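ESSC (Geobacillus thermodenitrificans, PDB 5FWH) is a component of the bacterial type VII secretion apparatus, to which this N-terminal part contributes a forkhead-associated domain. Local coordinates at residues A[6-15]-A[32-40]. Sequence-based numbering, arbitrary orientation.
Sequences VLYETYCQLF and HHVTVSSFS
V36 CG1 lies 4.0 Å from the Y8 ring centroid, 24° off its normal, a CH-pi contact over one face; Y11 CB lies over the opposite face, near its border. Placing Y8 CG between backbone N and carbonyl carbon (chi1 58°) swings this ring over V36, while its edge points at the face of F39 in a T-shaped pair with planes at 76°. Packing stays tight toward F15, where V34 CG2 sits 3.6 Å from F15 CD1, and V6 adds looser methyl contacts. These side chains join the hairpin of strands 3-8 and 11-16 to edge strand 34-35 of the facing sheet and the turn after it, consistent with an FHA beta-sandwich. Q13, extended beyond CG, reaches across with NE2, whose two bonds both run in its amide plane: one to Y8 OH (2.8 Å), the other to T35 O (3.2 Å), met from above the carbonyl plane. Lost to an alanine in its place, the amide would probably leave Y8 OH and T35 O without their shared donor. At the exposed turn, by contrast, S38 OG gives E9 OE2 a single bond of 3.2 Å, from above the carboxylate plane. The chemistry implies apolar cohesion between sheets, one amide tying phenol oxygen to backbone.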
ATOM      1  N   VAL A   6      -0.342  -7.952  -0.694  1.00 41.20           N
ATOM      2  CA  VAL A   6      -0.100  -9.193   0.022  1.00 41.25           C
ATOM      3  C   VAL A   6       0.892  -8.919   1.216  1.00 37.91           C
ATOM      4  O   VAL A   6       2.044  -8.602   1.049  1.00 35.16           O
ATOM      5  CB  VAL A   6       0.439 -10.219  -0.949  1.00 44.14           C
ATOM      6  CG1 VAL A   6       0.743 -11.558  -0.245  1.00 48.04           C
ATOM      7  CG2 VAL A   6      -0.558 -10.364  -2.096  1.00 45.54           C
ATOM      8  N   LEU A   7       0.337  -9.012   2.396  1.00 36.89           N
ATOM      9  CA  LEU A   7       0.994  -8.760   3.623  1.00 41.87           C
ATOM     10  C   LEU A   7       1.190 -10.077   4.375  1.00 41.25           C
ATOM     11  O   LEU A   7       0.273 -10.841   4.520  1.00 37.58           O
ATOM     12  CB  LEU A   7       0.172  -7.813   4.504  1.00 43.56           C
ATOM     13  CG  LEU A   7      -0.057  -6.427   3.851  1.00 44.72           C
ATOM     14  CD1 LEU A   7      -1.404  -6.394   3.100  1.00 46.45           C
ATOM     15  CD2 LEU A   7      -0.044  -5.330   4.923  1.00 46.93           C
ATOM     16  N   TYR A   8       2.416 -10.244   4.856  1.00 43.01           N
ATOM     17  CA  TYR A   8       2.828 -11.422   5.637  1.00 47.03           C
ATOM     18  C   TYR A   8       4.166 -11.089   6.323  1.00 49.40           C
ATOM     19  O   TYR A   8       4.937 -10.223   5.809  1.00 46.12           O
ATOM     20  CB  TYR A   8       2.986 -12.617   4.706  1.00 47.17           C
ATOM     21  CG  TYR A   8       3.984 -12.368   3.610  1.00 47.76           C
ATOM     22  CD1 TYR A   8       3.639 -11.623   2.490  1.00 47.72           C
ATOM     23  CD2 TYR A   8       5.271 -12.883   3.676  1.00 51.24           C
ATOM     24  CE1 TYR A   8       4.516 -11.405   1.491  1.00 46.77           C
ATOM     25  CE2 TYR A   8       6.182 -12.633   2.679  1.00 51.76           C
ATOM     26  CZ  TYR A   8       5.783 -11.904   1.581  1.00 51.39           C
ATOM     27  OH  TYR A   8       6.659 -11.642   0.574  1.00 52.52           O
ATOM     28  N   GLU A   9       4.447 -11.746   7.472  1.00 51.79           N
ATOM     29  CA  GLU A   9       5.611 -11.434   8.296  1.00 51.60           C
ATOM     30  C   GLU A   9       5.785  -9.906   8.370  1.00 50.17           C
ATOM     31  O   GLU A   9       4.864  -9.240   8.814  1.00 47.61           O
ATOM     32  CB  GLU A   9       6.868 -12.165   7.811  1.00 55.88           C
ATOM     33  CG  GLU A   9       6.654 -13.684   7.725  1.00 63.85           C
ATOM     34  CD  GLU A   9       7.917 -14.557   7.831  1.00 71.00           C
ATOM     35  OE1 GLU A   9       8.941 -14.125   8.454  1.00 77.74           O
ATOM     36  OE2 GLU A   9       7.885 -15.702   7.301  1.00 73.06           O
ATOM     37  N   THR A  10       6.921  -9.378   7.906  1.00 47.88           N
ATOM     38  CA  THR A  10       7.237  -7.945   7.925  1.00 47.20           C
ATOM     39  C   THR A  10       7.325  -7.353   6.482  1.00 43.56           C
ATOM     40  O   THR A  10       8.077  -6.412   6.214  1.00 46.92           O
ATOM     41  CB  THR A  10       8.592  -7.781   8.631  1.00 50.89           C
ATOM     42  OG1 THR A  10       9.570  -8.614   7.966  1.00 48.09           O
ATOM     43  CG2 THR A  10       8.459  -8.159  10.129  1.00 51.90           C
ATOM     44  N   TYR A  11       6.621  -7.980   5.543  1.00 42.86           N
ATOM     45  CA  TYR A  11       6.683  -7.631   4.130  1.00 43.65           C
ATOM     46  C   TYR A  11       5.303  -7.258   3.653  1.00 44.55           C
ATOM     47  O   TYR A  11       4.308  -7.699   4.245  1.00 35.93           O
ATOM     48  CB  TYR A  11       7.181  -8.809   3.300  1.00 46.86           C
ATOM     49  CG  TYR A  11       8.539  -9.225   3.817  1.00 49.21           C
ATOM     50  CD1 TYR A  11       9.633  -8.379   3.659  1.00 51.07           C
ATOM     51  CD2 TYR A  11       8.695 -10.412   4.560  1.00 50.22           C
ATOM     52  CE1 TYR A  11      10.886  -8.715   4.202  1.00 55.26           C
ATOM     53  CE2 TYR A  11       9.917 -10.757   5.077  1.00 53.99           C
ATOM     54  CZ  TYR A  11      11.002  -9.908   4.896  1.00 54.89           C
ATOM     55  OH  TYR A  11      12.195 -10.262   5.408  1.00 58.08           O
ATOM     56  N   CYS A  12       5.282  -6.446   2.586  1.00 42.07           N
ATOM     57  CA  CYS A  12       4.075  -6.180   1.851  1.00 43.60           C
ATOM     58  C   CYS A  12       4.504  -6.214   0.384  1.00 45.17           C
ATOM     59  O   CYS A  12       5.432  -5.474   0.013  1.00 44.43           O
ATOM     60  CB  CYS A  12       3.561  -4.789   2.215  1.00 46.54           C
ATOM     61  SG  CYS A  12       2.053  -4.263   1.347  1.00 52.07           S
ATOM     62  N   GLN A  13       3.918  -7.109  -0.400  1.00 43.12           N
ATOM     63  CA  GLN A  13       4.091  -7.108  -1.876  1.00 42.62           C
ATOM     64  C   GLN A  13       2.840  -6.518  -2.476  1.00 44.84           C
ATOM     65  O   GLN A  13       1.736  -6.780  -1.977  1.00 43.20           O
ATOM     66  CB  GLN A  13       4.151  -8.498  -2.422  1.00 44.59           C
ATOM     67  CG  GLN A  13       5.399  -9.231  -2.042  1.00 48.76           C
ATOM     68  CD  GLN A  13       5.592 -10.516  -2.824  1.00 51.63           C
ATOM     69  OE1 GLN A  13       5.435 -10.575  -4.058  1.00 53.13           O
ATOM     70  NE2 GLN A  13       6.011 -11.547  -2.111  1.00 52.47           N
ATOM     71  N   LEU A  14       3.022  -5.768  -3.556  1.00 43.85           N
ATOM     72  CA  LEU A  14       1.957  -5.125  -4.328  1.00 44.73           C
ATOM     73  C   LEU A  14       1.961  -5.813  -5.677  1.00 48.07           C
ATOM     74  O   LEU A  14       3.017  -6.067  -6.229  1.00 53.15           O
ATOM     75  CB  LEU A  14       2.256  -3.622  -4.405  1.00 46.67           C
ATOM     76  CG  LEU A  14       1.147  -2.667  -4.771  1.00 46.93           C
ATOM     77  CD1 LEU A  14       0.179  -2.570  -3.621  1.00 48.71           C
ATOM     78  CD2 LEU A  14       1.650  -1.285  -5.123  1.00 50.16           C
ATOM     79  N   PHE A  15       0.808  -6.231  -6.158  1.00 49.75           N
ATOM     80  CA  PHE A  15       0.688  -6.919  -7.436  1.00 52.08           C
ATOM     81  C   PHE A  15      -0.466  -6.353  -8.237  1.00 54.06           C
ATOM     82  O   PHE A  15      -1.595  -6.255  -7.732  1.00 53.54           O
ATOM     83  CB  PHE A  15       0.405  -8.380  -7.161  1.00 51.76           C
ATOM     84  CG  PHE A  15       0.121  -9.168  -8.379  1.00 51.35           C
ATOM     85  CD1 PHE A  15       1.163  -9.723  -9.094  1.00 54.19           C
ATOM     86  CD2 PHE A  15      -1.179  -9.328  -8.849  1.00 51.40           C
ATOM     87  CE1 PHE A  15       0.920 -10.441 -10.246  1.00 54.58           C
ATOM     88  CE2 PHE A  15      -1.434 -10.065  -9.986  1.00 50.95           C
ATOM     89  CZ  PHE A  15      -0.388 -10.617 -10.687  1.00 53.86           C
ATOM     90  N   HIS A  32       4.319 -18.929  -9.773  1.00 74.08           N
ATOM     91  CA  HIS A  32       3.099 -18.263  -9.330  1.00 67.33           C
ATOM     92  C   HIS A  32       3.130 -16.777  -9.555  1.00 61.77           C
ATOM     93  O   HIS A  32       4.178 -16.185  -9.677  1.00 58.95           O
ATOM     94  CB  HIS A  32       2.849 -18.527  -7.856  1.00 65.29           C
ATOM     95  CG  HIS A  32       2.447 -19.924  -7.572  1.00 67.93           C
ATOM     96  ND1 HIS A  32       2.948 -20.627  -6.504  1.00 70.20           N
ATOM     97  CD2 HIS A  32       1.605 -20.766  -8.222  1.00 68.81           C
ATOM     98  CE1 HIS A  32       2.392 -21.827  -6.476  1.00 70.95           C
ATOM     99  NE2 HIS A  32       1.591 -21.943  -7.521  1.00 68.76           N
ATOM    100  N   HIS A  33       1.948 -16.185  -9.572  1.00 56.66           N
ATOM    101  CA  HIS A  33       1.861 -14.775  -9.766  1.00 54.59           C
ATOM    102  C   HIS A  33       2.505 -14.018  -8.620  1.00 55.48           C
ATOM    103  O   HIS A  33       3.288 -13.082  -8.846  1.00 55.74           O
ATOM    104  CB  HIS A  33       0.418 -14.397  -9.963  1.00 53.06           C
ATOM    105  CG  HIS A  33      -0.131 -14.977 -11.212  1.00 55.34           C
ATOM    106  ND1 HIS A  33      -0.655 -16.252 -11.269  1.00 54.41           N
ATOM    107  CD2 HIS A  33      -0.134 -14.500 -12.485  1.00 54.58           C
ATOM    108  CE1 HIS A  33      -1.002 -16.517 -12.519  1.00 58.12           C
ATOM    109  NE2 HIS A  33      -0.687 -15.478 -13.274  1.00 56.98           N
ATOM    110  N   VAL A  34       2.203 -14.417  -7.378  1.00 52.37           N
ATOM    111  CA  VAL A  34       2.845 -13.773  -6.219  1.00 50.72           C
ATOM    112  C   VAL A  34       3.478 -14.911  -5.416  1.00 48.45           C
ATOM    113  O   VAL A  34       2.764 -15.868  -5.068  1.00 48.10           O
ATOM    114  CB  VAL A  34       1.809 -12.965  -5.382  1.00 49.91           C
ATOM    115  CG1 VAL A  34       2.433 -12.488  -4.068  1.00 51.15           C
ATOM    116  CG2 VAL A  34       1.274 -11.768  -6.143  1.00 51.09           C
ATOM    117  N   THR A  35       4.797 -14.817  -5.182  1.00 50.36           N
ATOM    118  CA  THR A  35       5.662 -15.872  -4.584  1.00 51.28           C
ATOM    119  C   THR A  35       5.979 -15.512  -3.137  1.00 50.93           C
ATOM    120  O   THR A  35       6.748 -14.591  -2.893  1.00 50.76           O
ATOM    121  CB  THR A  35       7.063 -16.005  -5.300  1.00 56.60           C
ATOM    122  OG1 THR A  35       6.944 -16.275  -6.706  1.00 57.03           O
ATOM    123  CG2 THR A  35       7.926 -17.077  -4.645  1.00 58.18           C
ATOM    124  N   VAL A  36       5.352 -16.210  -2.181  1.00 53.79           N
ATOM    125  CA  VAL A  36       5.749 -16.196  -0.782  1.00 52.66           C
ATOM    126  C   VAL A  36       6.454 -17.515  -0.463  1.00 56.01           C
ATOM    127  O   VAL A  36       5.809 -18.536  -0.211  1.00 54.90           O
ATOM    128  CB  VAL A  36       4.541 -16.082   0.148  1.00 51.59           C
ATOM    129  CG1 VAL A  36       5.035 -15.999   1.592  1.00 50.47           C
ATOM    130  CG2 VAL A  36       3.658 -14.879  -0.260  1.00 47.13           C
ATOM    131  N   SER A  37       7.779 -17.487  -0.453  1.00 56.88           N
ATOM    132  CA  SER A  37       8.559 -18.726  -0.328  1.00 62.44           C
ATOM    133  C   SER A  37       8.670 -19.227   1.095  1.00 62.74           C
ATOM    134  O   SER A  37       8.917 -20.415   1.306  1.00 63.87           O
ATOM    135  CB  SER A  37       9.959 -18.545  -0.914  1.00 63.05           C
ATOM    136  OG  SER A  37      10.426 -17.271  -0.552  1.00 67.74           O
ATOM    137  N   SER A  38       8.492 -18.333   2.057  1.00 62.52           N
ATOM    138  CA  SER A  38       8.610 -18.719   3.443  1.00 66.18           C
ATOM    139  C   SER A  38       7.402 -19.513   3.974  1.00 67.27           C
ATOM    140  O   SER A  38       7.528 -20.086   5.056  1.00 69.79           O
ATOM    141  CB  SER A  38       8.847 -17.481   4.300  1.00 67.89           C
ATOM    142  OG  SER A  38       7.752 -16.583   4.203  1.00 68.50           O
ATOM    143  N   PHE A  39       6.256 -19.527   3.253  1.00 61.42           N
ATOM    144  CA  PHE A  39       5.060 -20.300   3.621  1.00 61.25           C
ATOM    145  C   PHE A  39       4.973 -21.681   2.899  1.00 62.12           C
ATOM    146  O   PHE A  39       5.451 -21.822   1.756  1.00 62.77           O
ATOM    147  CB  PHE A  39       3.825 -19.504   3.260  1.00 60.93           C
ATOM    148  CG  PHE A  39       3.503 -18.365   4.192  1.00 63.27           C
ATOM    149  CD1 PHE A  39       4.485 -17.690   4.952  1.00 65.54           C
ATOM    150  CD2 PHE A  39       2.189 -17.943   4.297  1.00 62.54           C
ATOM    151  CE1 PHE A  39       4.144 -16.634   5.788  1.00 66.10           C
ATOM    152  CE2 PHE A  39       1.846 -16.887   5.140  1.00 65.09           C
ATOM    153  CZ  PHE A  39       2.819 -16.232   5.886  1.00 64.72           C
ATOM    154  N   SER A  40       4.308 -22.638   3.560  1.00 61.13           N
ATOM    155  CA  SER A  40       4.021 -24.031   3.124  1.00 61.90           C
ATOM    156  C   SER A  40       2.889 -24.198   2.083  1.00 59.56           C
ATOM    157  O   SER A  40       2.964 -25.026   1.160  1.00 53.68           O
ATOM    158  CB  SER A  40       3.574 -24.843   4.384  1.00 65.01           C
ATOM    159  OG  SER A  40       2.347 -24.336   5.033  1.00 62.35           O
TER